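Local coordinates for DNA polymerase III subunit beta (Helicobacter pylori 26695, PDB 4S3I), which forms a ring-shaped sliding clamp that tethers DNA polymerases and other proteins to DNA and so makes replication processive, at the interface of chains A and B. Residues are numbered along the deposited sequence; one frame, centred on the assembly and turned at random. Chains: chain A/B, DNA polymerase III subunit beta.

Contact 1: the interface of chains A and B. Residues chain A 299-303; chain B 106-108.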
loop_
_atom_site.group_PDB
_atom_site.type_symbol
_atom_site.label_atom_id
_atom_site.label_comp_id
_atom_site.label_asym_id
_atom_site.label_seq_id
_atom_site.Cartn_x
_atom_site.Cartn_y
_atom_site.Cartn_z
ATOM N N SER A 299 17.987 -12.001 -26.308
ATOM C CA SER A 299 16.852 -12.916 -26.495
ATOM C C SER A 299 15.498 -12.384 -25.999
ATOM O O SER A 299 14.484 -13.069 -26.144
ATOM C CB SER A 299 17.127 -14.319 -25.924
ATOM O OG SER A 299 18.008 -15.057 -26.753
ATOM N N GLU A 300 15.471 -11.181 -25.423
ATOM C CA GLU A 300 14.204 -10.580 -25.030
ATOM C C GLU A 300 13.971 -9.356 -25.890
ATOM O O GLU A 300 14.820 -8.466 -25.931
ATOM C CB GLU A 300 14.207 -10.229 -23.541
ATOM C CG GLU A 300 14.368 -11.466 -22.661
ATOM C CD GLU A 300 14.456 -11.163 -21.177
ATOM O OE1 GLU A 300 14.208 -10.005 -20.779
ATOM O OE2 GLU A 300 14.777 -12.101 -20.412
ATOM N N THR A 301 12.848 -9.322 -26.612
ATOM C CA THR A 301 12.516 -8.150 -27.435
ATOM C C THR A 301 11.040 -7.760 -27.318
ATOM O O THR A 301 10.179 -8.618 -27.105
ATOM C CB THR A 301 12.858 -8.336 -28.941
ATOM O OG1 THR A 301 11.831 -9.105 -29.577
ATOM C CG2 THR A 301 14.202 -9.022 -29.129
ATOM N N ALA A 302 10.770 -6.465 -27.468
ATOM C CA ALA A 302 9.421 -5.916 -27.437
ATOM C C ALA A 302 9.339 -4.911 -28.568
ATOM O O ALA A 302 10.207 -4.049 -28.687
ATOM C CB ALA A 302 9.141 -5.226 -26.096
ATOM N N LYS A 303 8.318 -5.026 -29.411
ATOM C CA LYS A 303 8.091 -4.038 -30.460
ATOM C C LYS A 303 6.617 -3.697 -30.513
ATOM O O LYS A 303 5.761 -4.555 -30.248
ATOM C CB LYS A 303 8.502 -4.565 -31.849
ATOM C CG LYS A 303 9.567 -5.658 -31.876
ATOM C CD LYS A 303 10.138 -5.847 -33.289
ATOM C CE LYS A 303 9.044 -5.791 -34.351
ATOM N NZ LYS A 303 9.556 -6.053 -35.732
ATOM N N SER B 106 4.453 -7.059 -30.829
ATOM C CA SER B 106 5.066 -8.389 -30.852
ATOM C C SER B 106 6.257 -8.499 -29.899
ATOM O O SER B 106 7.029 -7.556 -29.748
ATOM C CB SER B 106 5.480 -8.774 -32.271
ATOM O OG SER B 106 6.541 -7.972 -32.730
ATOM N N PHE B 107 6.417 -9.657 -29.270
ATOM C CA PHE B 107 7.480 -9.832 -28.295
ATOM C C PHE B 107 8.117 -11.181 -28.460
ATOM O O PHE B 107 7.493 -12.111 -28.980
ATOM C CB PHE B 107 6.924 -9.764 -26.874
ATOM C CG PHE B 107 6.024 -8.600 -26.630
ATOM C CD1 PHE B 107 4.711 -8.609 -27.086
ATOM C CD2 PHE B 107 6.480 -7.498 -25.925
ATOM C CE1 PHE B 107 3.883 -7.537 -26.864
ATOM C CE2 PHE B 107 5.654 -6.429 -25.688
ATOM C CZ PHE B 107 4.350 -6.449 -26.163
ATOM N N LYS B 108 9.351 -11.299 -27.985
ATOM C CA LYS B 108 10.019 -12.593 -27.911
ATOM C C LYS B 108 10.631 -12.793 -26.529
ATOM O O LYS B 108 11.217 -11.867 -25.961
ATOM C CB LYS B 108 11.085 -12.709 -28.997
ATOM C CG LYS B 108 10.524 -12.904 -30.396
ATOM C CD LYS B 108 11.631 -13.125 -31.420
ATOM C CE LYS B 108 12.710 -12.039 -31.337
ATOM N NZ LYS B 108 12.298 -10.711 -31.896
#

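Contact 2: the interface of chains A and B. Residues chain A 80, 83-84, 105, 107; chain B 272, 275, 302.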
loop_
_atom_site.group_PDB
_atom_site.type_symbol
_atom_site.label_atom_id
_atom_site.label_comp_id
_atom_site.label_asym_id
_atom_site.label_seq_id
_atom_site.Cartn_x
_atom_site.Cartn_y
_atom_site.Cartn_z
ATOM N N ILE A 80 -4.705 8.304 19.585
ATOM C CA ILE A 80 -5.842 8.356 20.502
ATOM C C ILE A 80 -7.096 8.939 19.842
ATOM O O ILE A 80 -8.142 8.298 19.818
ATOM C CB ILE A 80 -5.507 9.187 21.746
ATOM C CG1 ILE A 80 -4.467 8.471 22.612
ATOM C CG2 ILE A 80 -6.763 9.487 22.555
ATOM C CD1 ILE A 80 -3.968 9.331 23.772
ATOM N N CYS A 83 -9.167 6.983 17.345
ATOM C CA CYS A 83 -9.907 5.839 17.883
ATOM C C CYS A 83 -11.141 6.244 18.690
ATOM O O CYS A 83 -11.852 5.386 19.210
ATOM C CB CYS A 83 -8.983 4.959 18.741
ATOM S SG CYS A 83 -7.881 3.945 17.738
ATOM N N LEU A 84 -11.395 7.545 18.787
ATOM C CA LEU A 84 -12.492 8.041 19.620
ATOM C C LEU A 84 -13.810 8.118 18.852
ATOM O O LEU A 84 -13.861 7.820 17.657
ATOM C CB LEU A 84 -12.136 9.398 20.223
ATOM C CG LEU A 84 -11.139 9.299 21.375
ATOM C CD1 LEU A 84 -10.753 10.675 21.898
ATOM C CD2 LEU A 84 -11.741 8.455 22.493
ATOM N N SER A 105 -14.382 7.722 28.054
ATOM C CA SER A 105 -12.970 7.531 27.746
ATOM C C SER A 105 -12.128 8.671 28.285
ATOM O O SER A 105 -12.528 9.840 28.222
ATOM C CB SER A 105 -12.763 7.412 26.239
ATOM O OG SER A 105 -13.569 6.386 25.716
ATOM N N PHE A 107 -7.707 9.910 28.872
ATOM C CA PHE A 107 -6.303 9.600 28.658
ATOM C C PHE A 107 -5.440 10.655 29.288
ATOM O O PHE A 107 -5.877 11.794 29.480
ATOM C CB PHE A 107 -5.977 9.578 27.167
ATOM C CG PHE A 107 -6.934 8.779 26.348
ATOM C CD1 PHE A 107 -8.182 9.292 26.013
ATOM C CD2 PHE A 107 -6.584 7.518 25.893
ATOM C CE1 PHE A 107 -9.065 8.555 25.262
ATOM C CE2 PHE A 107 -7.456 6.783 25.131
ATOM C CZ PHE A 107 -8.704 7.304 24.817
ATOM N N LEU B 272 -8.853 1.320 21.399
ATOM C CA LEU B 272 -8.703 2.616 22.047
ATOM C C LEU B 272 -7.552 2.607 23.058
ATOM O O LEU B 272 -6.727 3.518 23.075
ATOM C CB LEU B 272 -10.016 2.989 22.742
ATOM C CG LEU B 272 -10.099 4.385 23.335
ATOM C CD1 LEU B 272 -9.543 5.354 22.311
ATOM C CD2 LEU B 272 -11.533 4.765 23.681
ATOM N N SER B 275 -3.785 2.245 21.815
ATOM C CA SER B 275 -3.066 3.390 21.301
ATOM C C SER B 275 -1.829 3.636 22.156
ATOM O O SER B 275 -0.829 4.175 21.676
ATOM C CB SER B 275 -3.957 4.624 21.298
ATOM O OG SER B 275 -4.303 4.992 22.612
ATOM N N ALA B 302 -4.508 5.234 29.403
ATOM C CA ALA B 302 -5.711 5.187 28.584
ATOM C C ALA B 302 -6.739 4.400 29.372
ATOM O O ALA B 302 -6.440 3.309 29.851
ATOM C CB ALA B 302 -5.433 4.497 27.242
#

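Contact 1: the interface of chains A and B
A:Thr301 and B:Lys108 face each other across two antiparallel strand edges, and their side chains meet on one side of the joined sheet, the lysine chain running slantwise across the threonine. The lysine climbs from its strand, folds at its last two torsions (chi3 -51°, chi4 -74°) and brings its terminal amine NZ to the threonine hydroxyl OG1 as a hydrogen-bond donor at 2.9 Å. The threonine holds OG1 between its backbone N and carbonyl carbon (chi1 80°), which turns the hydroxyl toward the lysine, while its methyl CG2 lies 4.0 Å from the lysine CE. The backbones of the same two residues clasp each other with a reciprocal pair of bonds, B:Lys108 N to A:Thr301 O at 2.9 Å and A:Thr301 N to B:Lys108 O at 3.1 Å. One step along, B:Phe107 and A:Ala302 point to the opposite side of the sheet, where the methyl CB of the alanine touches the ring at CD2, 3.5 Å away. A:Lys303 and B:Ser106 return to the threonine side: their backbones form a second reciprocal pair, and the lysine CE passes 3.7 Å from the serine OG. NZ of A:Lys303 and NZ of B:Lys108 stand 6.6 Å apart, so any repulsion is probably mild. Strand 301-307 of chain A's C-terminal domain thus pairs with strand 105-110 of chain B's N-terminal domain, carrying one continuous sheet across the subunit boundary.

Contact 2: the interface of chains A and B
A:Phe107 and B:Ala302 form an antiparallel bridge between strand 105-110 and strand 301-307, while B:Leu272 reaches the same phenylalanine from the last turn of helix 263-273. The leucine is the plug of this patch, burying 87 Å² against chain A. With CG anti to the backbone N (chi1 -173°), its forked end points into chain A and the two methyls part company. CD1 touches the ring of A:Phe107 at CZ, 3.3 Å away, and also meets A:Cys83 through CB at 3.6 Å and A:Leu84 through CD2 at 3.8 Å. The other branch, CD2 of B:Leu272, turns to A:Ser105 and comes 3.3 Å from its hydroxyl OG, with CB just behind. Within chain A, the CG2 methyl of A:Ile80 sits 3.5 Å above the centre of one face of the phenylalanine ring; from across the interface the carbonyl oxygen of B:Leu272 lies at the ring edge, in its plane. That same oxygen accepts a hydrogen bond from the hydroxyl OG of B:Ser275 at 2.9 Å, a link that ties the helix end to the residues after it. The OG of B:Ser275 also rests in van der Waals contact 3.5 Å from CG1 of A:Ile80. Helix 74-82, the residues after it and the strand of chain A thereby make a hydrophobic socket for one leucine of chain B, an apolar core that probably helps keep the ring closed around DNA.

The centres of the C-alpha atoms of contact 1 and contact 2 lie about 57 Å apart, at the two opposite junctions of the dimeric ring. Both use strand 105-110 of one subunit and strand 301-307 of the other, with the chains exchanged: residues 107 and 302 appear in each. By the two-fold symmetry, the strand pairing of contact 1 recurs beside the leucine socket of contact 2, and the reverse holds too. Each junction therefore combines a sheet running on between subunits with a small hydrophobic core beneath it, and two such head-to-tail seams close the clamp into a ring.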